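Local atomic coordinates of uncharacterized protein (Staphylococcus aureus, PDB entry 4YBV), a protein that probably acts as a hot-dog-fold thioesterase, hydrolysing the thioester bond of acyl substrates that have not been identified. Residues A[15-19]-A[20-24]. The protein carries 1 engineered substitution. Numbering follows the deposited sequence.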
ATOM      1  N   ILE A  15      13.489  -3.603  22.705  1.00 26.95           N
ATOM      2  CA  ILE A  15      13.659  -2.208  22.337  1.00 27.05           C
ATOM      3  C   ILE A  15      15.119  -1.839  22.506  1.00 30.92           C
ATOM      4  O   ILE A  15      15.576  -1.733  23.628  1.00 29.12           O
ATOM      5  CB  ILE A  15      12.837  -1.260  23.208  1.00 26.22           C
ATOM      6  CG1 ILE A  15      11.370  -1.617  23.198  1.00 32.44           C
ATOM      7  CG2 ILE A  15      13.021   0.186  22.750  1.00 28.53           C
ATOM      8  CD1 ILE A  15      10.844  -1.618  21.852  1.00 41.78           C
ATOM      9  N   ASP A  16      15.846  -1.656  21.404  1.00 28.21           N
ATOM     10  CA  ASP A  16      17.251  -1.300  21.500  1.00 27.09           C
ATOM     11  C   ASP A  16      17.465   0.197  21.738  1.00 30.59           C
ATOM     12  O   ASP A  16      18.458   0.579  22.369  1.00 33.14           O
ATOM     13  CB  ASP A  16      17.985  -1.764  20.255  1.00 24.91           C
ATOM     14  CG  ASP A  16      17.914  -3.262  20.093  1.00 28.86           C
ATOM     15  OD1 ASP A  16      18.033  -4.016  21.101  1.00 33.98           O
ATOM     16  OD2 ASP A  16      17.667  -3.687  18.968  1.00 29.33           O
ATOM     17  N   HIS A  17      16.544   1.026  21.245  1.00 24.43           N
ATOM     18  CA  HIS A  17      16.649   2.479  21.377  1.00 29.83           C
ATOM     19  C   HIS A  17      15.330   3.145  21.041  1.00 33.65           C
ATOM     20  O   HIS A  17      14.597   2.708  20.128  1.00 28.93           O
ATOM     21  CB  HIS A  17      17.751   3.058  20.468  1.00 25.63           C
ATOM     22  CG  HIS A  17      17.848   4.557  20.500  1.00 28.23           C
ATOM     23  ND1 HIS A  17      18.001   5.275  21.671  1.00 24.61           N
ATOM     24  CD2 HIS A  17      17.816   5.477  19.500  1.00 27.47           C
ATOM     25  CE1 HIS A  17      18.055   6.565  21.387  1.00 23.20           C
ATOM     26  NE2 HIS A  17      17.955   6.718  20.080  1.00 23.72           N
ATOM     27  N   GLN A  18      15.061   4.221  21.775  1.00 25.12           N
ATOM     28  CA  GLN A  18      13.887   5.057  21.600  1.00 26.27           C
ATOM     29  C   GLN A  18      14.267   6.517  21.776  1.00 28.83           C
ATOM     30  O   GLN A  18      14.934   6.855  22.746  1.00 30.71           O
ATOM     31  CB  GLN A  18      12.831   4.745  22.655  1.00 28.74           C
ATOM     32  CG  GLN A  18      12.032   3.531  22.460  1.00 39.62           C
ATOM     33  CD  GLN A  18      11.123   3.300  23.658  1.00 36.77           C
ATOM     34  OE1 GLN A  18       9.906   3.266  23.527  1.00 46.76           O
ATOM     35  NE2 GLN A  18      11.717   3.139  24.827  1.00 40.39           N
ATOM     36  N   GLU A  19      13.814   7.379  20.890  1.00 22.70           N
ATOM     37  CA  GLU A  19      13.814   8.822  21.167  1.00 34.72           C
ATOM     38  C   GLU A  19      12.619   9.361  20.435  1.00 35.04           C
ATOM     39  O   GLU A  19      12.022   8.644  19.662  1.00 29.68           O
ATOM     40  CB  GLU A  19      15.112   9.503  20.727  1.00 31.28           C
ATOM     41  CG  GLU A  19      15.667   9.036  19.376  1.00 31.98           C
ATOM     42  CD  GLU A  19      16.956   9.759  18.980  1.00 37.10           C
ATOM     43  OE1 GLU A  19      18.017   9.102  18.796  1.00 28.66           O
ATOM     44  OE2 GLU A  19      16.887  10.991  18.858  1.00 36.40           O
ATOM     45  N   ASP A  20      12.243  10.599  20.681  1.00 30.64           N
ATOM     46  CA  ASP A  20      11.080  11.133  19.979  1.00 35.63           C
ATOM     47  C   ASP A  20      11.247  10.981  18.459  1.00 34.83           C
ATOM     48  O   ASP A  20      12.306  11.300  17.914  1.00 28.30           O
ATOM     49  CB  ASP A  20      10.844  12.595  20.380  1.00 34.26           C
ATOM     50  CG  ASP A  20      10.051  12.711  21.685  1.00 44.41           C
ATOM     51  OD1 ASP A  20      10.009  11.720  22.455  1.00 47.40           O
ATOM     52  OD2 ASP A  20       9.446  13.778  21.935  1.00 48.66           O
ATOM     53  N   GLY A  21      10.228  10.411  17.797  1.00 35.13           N
ATOM     54  CA  GLY A  21      10.267  10.180  16.358  1.00 26.57           C
ATOM     55  C   GLY A  21      11.135   9.024  15.906  1.00 30.75           C
ATOM     56  O   GLY A  21      11.393   8.849  14.700  1.00 27.29           O
ATOM     57  N   LEU A  22      11.593   8.201  16.845  1.00 24.30           N
ATOM     58  CA  LEU A  22      12.484   7.125  16.437  1.00 24.06           C
ATOM     59  C   LEU A  22      12.365   5.932  17.371  1.00 32.86           C
ATOM     60  O   LEU A  22      12.427   6.070  18.617  1.00 28.53           O
ATOM     61  CB  LEU A  22      13.933   7.617  16.389  1.00 27.79           C
ATOM     62  CG  LEU A  22      15.031   6.623  16.035  1.00 28.20           C
ATOM     63  CD1 LEU A  22      14.893   6.135  14.580  1.00 27.49           C
ATOM     64  CD2 LEU A  22      16.406   7.245  16.300  1.00 28.35           C
ATOM     65  N   VAL A  23      12.162   4.759  16.775  1.00 26.33           N
ATOM     66  CA  VAL A  23      12.146   3.520  17.549  1.00 24.88           C
ATOM     67  C   VAL A  23      12.970   2.432  16.866  1.00 23.91           C
ATOM     68  O   VAL A  23      12.835   2.172  15.679  1.00 22.18           O
ATOM     69  CB  VAL A  23      10.709   3.016  17.773  1.00 24.33           C
ATOM     70  CG1 VAL A  23      10.731   1.702  18.554  1.00 27.59           C
ATOM     71  CG2 VAL A  23       9.922   4.050  18.528  1.00 23.14           C
ATOM     72  N   VAL A  24      13.840   1.797  17.618  1.00 20.84           N
ATOM     73  CA  VAL A  24      14.620   0.707  17.081  1.00 23.16           C
ATOM     74  C   VAL A  24      14.267  -0.513  17.928  1.00 25.73           C
ATOM     75  O   VAL A  24      14.531  -0.524  19.140  1.00 26.13           O
ATOM     76  CB  VAL A  24      16.163   1.034  17.106  1.00 23.39           C
ATOM     77  CG1 VAL A  24      16.980  -0.049  16.405  1.00 21.94           C
ATOM     78  CG2 VAL A  24      16.422   2.414  16.461  1.00 21.20           C
TER
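The carbonyl oxygen of V24 is gripped by two successive amides of the strand before it: D16 N at 2.9 Å, tilted 24° from the carbonyl plane, and H17 N at 3.3 Å from V24 O, in that plane and on a lone pair. Two residues facing one make a classic beta bulge. V24, beta-branched and suited to an extended strand, returns a nearly straight bond from N to H17 O (2.8 Å). E19 and L22 form a hydrogen-bonded pair, E19 N 3.0 Å from L22 O, and close the hairpin through a type II turn; G21 suits its third position (phi 75°). The hairpin lies at one margin of the chain's antiparallel hot-dog sheet; strand 22-28 pairs with strand 85-95, where L22 and V24 touch T89.

H17, E19, L22 and V24 share one face. E19 takes the crowded rotamer (chi1 41°), and its extended chain runs alongside L22, with E19 CG 3.6 Å from L22 CD2. H17 NE2 points straight at E19 OE1 (2.7 Å), which lies in the ring plane; NE2 meets it on the anti side, somewhat out of the carboxylate plane, restraining both groups. L22 CD2 meets the imidazole edge 3.9 Å from H17 CD2, its branched side chain an apolar flank to ring and E19 methylenes. On the other face, beside V23, Q18 is long enough for OE1 to accept a hydrogen bond from N59 ND2 of helix 42-60.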